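Local coordinates for sporozoite surface protein 2 (Plasmodium vivax, PDB 4HQO) that probably serves as an adhesive receptor on the sporozoite surface, linking the parasite to its surroundings during gliding motility through a metal-binding von Willebrand factor A domain, at residues 19-24 against 58-63; 28-33 against 101-106. The protein carries 4 engineered substitutions. All coordinates share one frame; numbering follows the deposited sequence.

Contact 1 (19-24 against 58-63); sequences VDLYLL and INLYMN. With NA (sodium ion), chain G.
The first beta-alpha-beta crossover of the von Willebrand factor A domain brings Val19-Leu24 beside Ile58-Asn63 as parallel neighbours in the central sheet. Five backbone hydrogen bonds run between them: the amides of Asn59, Tyr61 and Asn63 donate to the carbonyl oxygens of Val19, Leu21 and Leu23, and in return Leu21 N and Leu23 N donate to Asn59 O and Tyr61 O. The bond from Leu21 N to Asn59 O, at 2.9 Å, is almost straight (177°).

Aliphatic groups fill one face. Leu60 CD1 lies 4.0 Å from Leu21 CD2 and also reaches Leu23 CB, while Leu23 and Met62 run side by side, the extended methionine bringing CE to 4.1 Å from Leu23 CD2. The other face carries the tyrosines. Tyr61 CG is anti to the backbone N (chi1 163°), whereas Tyr22 CG is anti to the carbonyl carbon, and the two side chains cross at roughly a right angle with Tyr22 CD2 3.7 Å from Tyr61 CD1. Leu24 CD2 meets the edge of the Tyr61 ring at CE1. Tyr61 OH coordinates a sodium ion, which lies in the plane of the ring 2.3 Å from that oxygen. Asn63 ND2 donates a hydrogen bond to Tyr61 OH (2.8 Å).

Glu71, next door in strand 69-73, is the second sodium ligand. His115 of helix 105-117 packs edge-to-face with both tyrosines, and beyond strand 19-26 the sheet continues into strand 126-133.

Contact 2 (28-33 against 101-106); sequences SGSIGY and GTTSMT. Engineered in segment 101-106: Ser104 (natural residue Asn). With MG (magnesium ion), chain E.
Gly101 O takes two donors at the join between segments 28-33 and 101-106: Gly29 N, at 2.9 Å, and water 1, at 3.0 Å. Gly29 N lies 30° out of the plane of the Gly101 carbonyl. Water 1 in turn accepts from Ser30 N and binds the magnesium ion, so the backbone of both loops fixes a metal-bound water.

Three hydroxyls and three waters surround the metal as an octahedron, the metal-ion-dependent adhesion site of von Willebrand factor A domains. Ser30 OG stands opposite Thr103 OG1, Ser28 OG opposite water 3, and the other two waters opposite each other. Both serine hydroxyls lie between the backbone N and the carbonyl carbon (chi1 72° in Ser28), which turns them inward to the ion; Ser28 OG is 2.3 Å and Thr103 OG1 2.2 Å from it. The 3.2 Å between Ser28 OG and Thr103 OG1 reflects their shared metal, with no hydrogen bond between them. Packing is tight beside this pair, where Ser28 CB comes within 3.0 Å of Thr102 O.

Carboxylates stay in the second shell, Asp26 hydrogen-bonded to Ser28 OG and Asp134 to Ser30 OG. With only neutral oxygens bound directly, the magnesium would keep much of its electrophilic pull. Direct threonine ligation of this kind, as in the open state of integrin alpha-subunit inserted domains, is consistent with a site ready to exchange water for an acidic group of a ligand.

Contact 1 builds the sheet, contact 2 the metal-binding loops at the end of it, and their centres lie about 20 Å apart. The segments alternate along the chain, and two elements connect them. Strand 19-26 runs from contact 1 to Asp26 and leads directly into the loop with Ser28 and Ser30; the loop with Thr103 leads into helix 105-117, which packs on contact 1 over the face bearing Tyr22, Leu24, Tyr61 and Asn63. At their nearest atoms, the side chain of Leu24 is about 10 Å from that of Thr103 and about 13 Å from the magnesium ion. The sodium ion, held at contact 1, belongs to a separate site.

Contact 1 (19-24 against 58-63)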
# COMPACT_ATOMS: atom_id res chain seq x y z
N VAL A 19 -1.48 -1.06 4.23
CA VAL A 19 -1.04 0.27 3.81
C VAL A 19 0.45 0.23 3.52
O VAL A 19 1.23 -0.19 4.37
CB VAL A 19 -1.29 1.34 4.91
CG1 VAL A 19 -0.81 2.72 4.44
CG2 VAL A 19 -2.76 1.38 5.31
N ASP A 20 0.84 0.61 2.31
CA ASP A 20 2.26 0.79 1.99
C ASP A 20 2.55 2.27 2.12
O ASP A 20 2.04 3.08 1.35
CB ASP A 20 2.57 0.34 0.57
CG ASP A 20 2.53 -1.15 0.40
OD1 ASP A 20 2.78 -1.88 1.39
OD2 ASP A 20 2.26 -1.60 -0.74
N LEU A 21 3.35 2.63 3.12
CA LEU A 21 3.56 4.03 3.47
C LEU A 21 5.00 4.43 3.14
O LEU A 21 5.94 3.92 3.73
CB LEU A 21 3.27 4.24 4.96
CG LEU A 21 3.01 5.66 5.48
CD1 LEU A 21 2.31 5.58 6.83
CD2 LEU A 21 4.29 6.44 5.62
N TYR A 22 5.13 5.34 2.19
CA TYR A 22 6.43 5.76 1.69
C TYR A 22 6.77 7.09 2.34
O TYR A 22 6.17 8.11 2.02
CB TYR A 22 6.39 5.89 0.16
CG TYR A 22 5.90 4.65 -0.55
CD1 TYR A 22 4.54 4.46 -0.82
CD2 TYR A 22 6.79 3.66 -0.96
CE1 TYR A 22 4.09 3.33 -1.47
CE2 TYR A 22 6.34 2.52 -1.62
CZ TYR A 22 4.99 2.36 -1.87
OH TYR A 22 4.54 1.22 -2.51
N LEU A 23 7.70 7.07 3.29
CA LEU A 23 8.07 8.27 4.02
C LEU A 23 9.32 8.87 3.39
O LEU A 23 10.40 8.28 3.46
CB LEU A 23 8.31 7.93 5.49
CG LEU A 23 8.67 9.05 6.48
CD1 LEU A 23 7.74 10.24 6.33
CD2 LEU A 23 8.62 8.50 7.90
N LEU A 24 9.15 10.02 2.75
CA LEU A 24 10.24 10.67 2.00
C LEU A 24 10.70 11.89 2.80
O LEU A 24 9.93 12.84 2.99
CB LEU A 24 9.77 11.10 0.62
CG LEU A 24 9.00 10.07 -0.23
CD1 LEU A 24 8.65 10.65 -1.62
CD2 LEU A 24 9.79 8.79 -0.37
N ILE A 58 0.22 -1.99 8.21
CA ILE A 58 1.08 -0.92 7.68
C ILE A 58 2.53 -1.37 7.50
O ILE A 58 3.13 -1.90 8.43
CB ILE A 58 1.01 0.35 8.56
CG1 ILE A 58 -0.46 0.72 8.82
CG2 ILE A 58 1.75 1.51 7.88
CD1 ILE A 58 -0.66 1.98 9.65
N ASN A 59 3.06 -1.19 6.29
CA ASN A 59 4.48 -1.44 6.02
C ASN A 59 5.15 -0.13 5.64
O ASN A 59 4.68 0.60 4.76
CB ASN A 59 4.67 -2.44 4.88
CG ASN A 59 4.13 -3.83 5.18
OD1 ASN A 59 3.51 -4.08 6.23
ND2 ASN A 59 4.36 -4.75 4.26
N LEU A 60 6.25 0.18 6.30
CA LEU A 60 6.92 1.45 6.11
C LEU A 60 8.05 1.33 5.08
O LEU A 60 8.79 0.35 5.07
CB LEU A 60 7.47 1.94 7.46
CG LEU A 60 8.27 3.25 7.48
CD1 LEU A 60 7.37 4.42 7.12
CD2 LEU A 60 8.93 3.46 8.86
N TYR A 61 8.13 2.31 4.19
CA TYR A 61 9.31 2.51 3.36
C TYR A 61 9.86 3.89 3.75
O TYR A 61 9.10 4.79 4.09
CB TYR A 61 8.97 2.44 1.86
CG TYR A 61 10.03 3.03 0.94
CD1 TYR A 61 10.05 4.39 0.67
CD2 TYR A 61 10.97 2.23 0.32
CE1 TYR A 61 10.99 4.94 -0.16
CE2 TYR A 61 11.93 2.78 -0.52
CZ TYR A 61 11.92 4.14 -0.76
OH TYR A 61 12.85 4.72 -1.59
N MET A 62 11.18 4.05 3.73
CA MET A 62 11.73 5.35 4.10
C MET A 62 12.92 5.72 3.24
O MET A 62 13.82 4.92 3.02
CB MET A 62 12.10 5.39 5.58
CG MET A 62 12.50 6.76 6.11
SD MET A 62 12.95 6.61 7.88
CE MET A 62 12.69 8.29 8.44
N ASN A 63 12.89 6.96 2.75
CA ASN A 63 13.95 7.48 1.89
C ASN A 63 14.39 8.84 2.39
O ASN A 63 13.56 9.70 2.73
CB ASN A 63 13.45 7.62 0.44
CG ASN A 63 14.59 7.77 -0.55
OD1 ASN A 63 15.25 8.81 -0.61
ND2 ASN A 63 14.82 6.72 -1.34
NA NA G . 14.01 3.19 -2.84

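Contact 2 (28-33 against 101-106)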
# COMPACT_ATOMS: atom_id res chain seq x y z
N SER A 28 18.18 17.95 3.00
CA SER A 28 19.02 18.91 2.30
C SER A 28 19.54 20.03 3.21
O SER A 28 19.06 20.22 4.33
CB SER A 28 18.24 19.53 1.14
OG SER A 28 17.24 20.43 1.61
N GLY A 29 20.50 20.79 2.70
CA GLY A 29 21.09 21.89 3.44
C GLY A 29 20.11 22.96 3.88
O GLY A 29 20.27 23.52 4.96
N SER A 30 19.11 23.26 3.06
CA SER A 30 18.13 24.29 3.43
C SER A 30 17.29 23.91 4.65
O SER A 30 16.76 24.77 5.35
CB SER A 30 17.24 24.67 2.25
OG SER A 30 16.51 23.55 1.78
N ILE A 31 17.16 22.62 4.93
CA ILE A 31 16.45 22.21 6.14
C ILE A 31 17.17 22.76 7.37
O ILE A 31 16.56 23.43 8.22
CB ILE A 31 16.33 20.68 6.21
CG1 ILE A 31 15.54 20.18 5.01
CG2 ILE A 31 15.67 20.26 7.52
CD1 ILE A 31 14.18 20.84 4.86
N GLY A 32 18.47 22.52 7.46
CA GLY A 32 19.25 23.08 8.54
C GLY A 32 19.39 22.14 9.72
O GLY A 32 18.45 21.45 10.10
N TYR A 33 20.58 22.10 10.30
CA TYR A 33 20.85 21.28 11.46
C TYR A 33 19.95 21.60 12.66
O TYR A 33 19.36 20.69 13.24
CB TYR A 33 22.33 21.35 11.86
CG TYR A 33 22.64 20.52 13.10
CD1 TYR A 33 22.72 19.14 13.02
CD2 TYR A 33 22.82 21.13 14.34
CE1 TYR A 33 23.00 18.38 14.13
CE2 TYR A 33 23.10 20.37 15.47
CZ TYR A 33 23.18 18.99 15.35
OH TYR A 33 23.45 18.22 16.44
N GLY A 101 23.58 19.90 1.35
CA GLY A 101 23.42 19.68 -0.07
C GLY A 101 22.12 20.16 -0.67
O GLY A 101 21.34 20.88 -0.04
N THR A 102 21.90 19.77 -1.91
CA THR A 102 20.72 20.18 -2.65
C THR A 102 19.56 19.23 -2.33
O THR A 102 19.61 18.50 -1.35
CB THR A 102 21.04 20.29 -4.15
OG1 THR A 102 21.66 19.07 -4.58
CG2 THR A 102 22.04 21.46 -4.41
N THR A 103 18.51 19.24 -3.15
CA THR A 103 17.24 18.61 -2.78
C THR A 103 16.66 17.72 -3.89
O THR A 103 15.86 18.18 -4.71
CB THR A 103 16.20 19.69 -2.41
OG1 THR A 103 16.82 20.68 -1.58
CG2 THR A 103 15.00 19.08 -1.69
N SER A 104 17.08 16.46 -3.91
CA SER A 104 16.65 15.51 -4.93
C SER A 104 15.22 15.01 -4.72
O SER A 104 14.97 13.82 -4.53
CB SER A 104 17.61 14.32 -4.96
OG SER A 104 18.89 14.72 -5.41
N MET A 105 14.26 15.93 -4.77
CA MET A 105 12.88 15.57 -4.41
C MET A 105 12.22 14.70 -5.49
O MET A 105 11.49 13.76 -5.18
CB MET A 105 12.05 16.83 -4.15
CG MET A 105 10.62 16.55 -3.76
SD MET A 105 9.64 18.05 -3.63
CE MET A 105 10.52 18.90 -2.32
N THR A 106 12.48 15.02 -6.75
CA THR A 106 11.93 14.26 -7.87
C THR A 106 12.45 12.82 -7.83
O THR A 106 11.69 11.88 -8.02
CB THR A 106 12.31 14.92 -9.21
OG1 THR A 106 11.70 16.21 -9.31
CG2 THR A 106 11.89 14.03 -10.42
MG MG E . 16.89 22.11 0.09
O HOH W 1 18.98 22.75 0.10
O HOH W 2 14.85 21.43 0.33
O HOH W 3 16.81 23.55 -1.47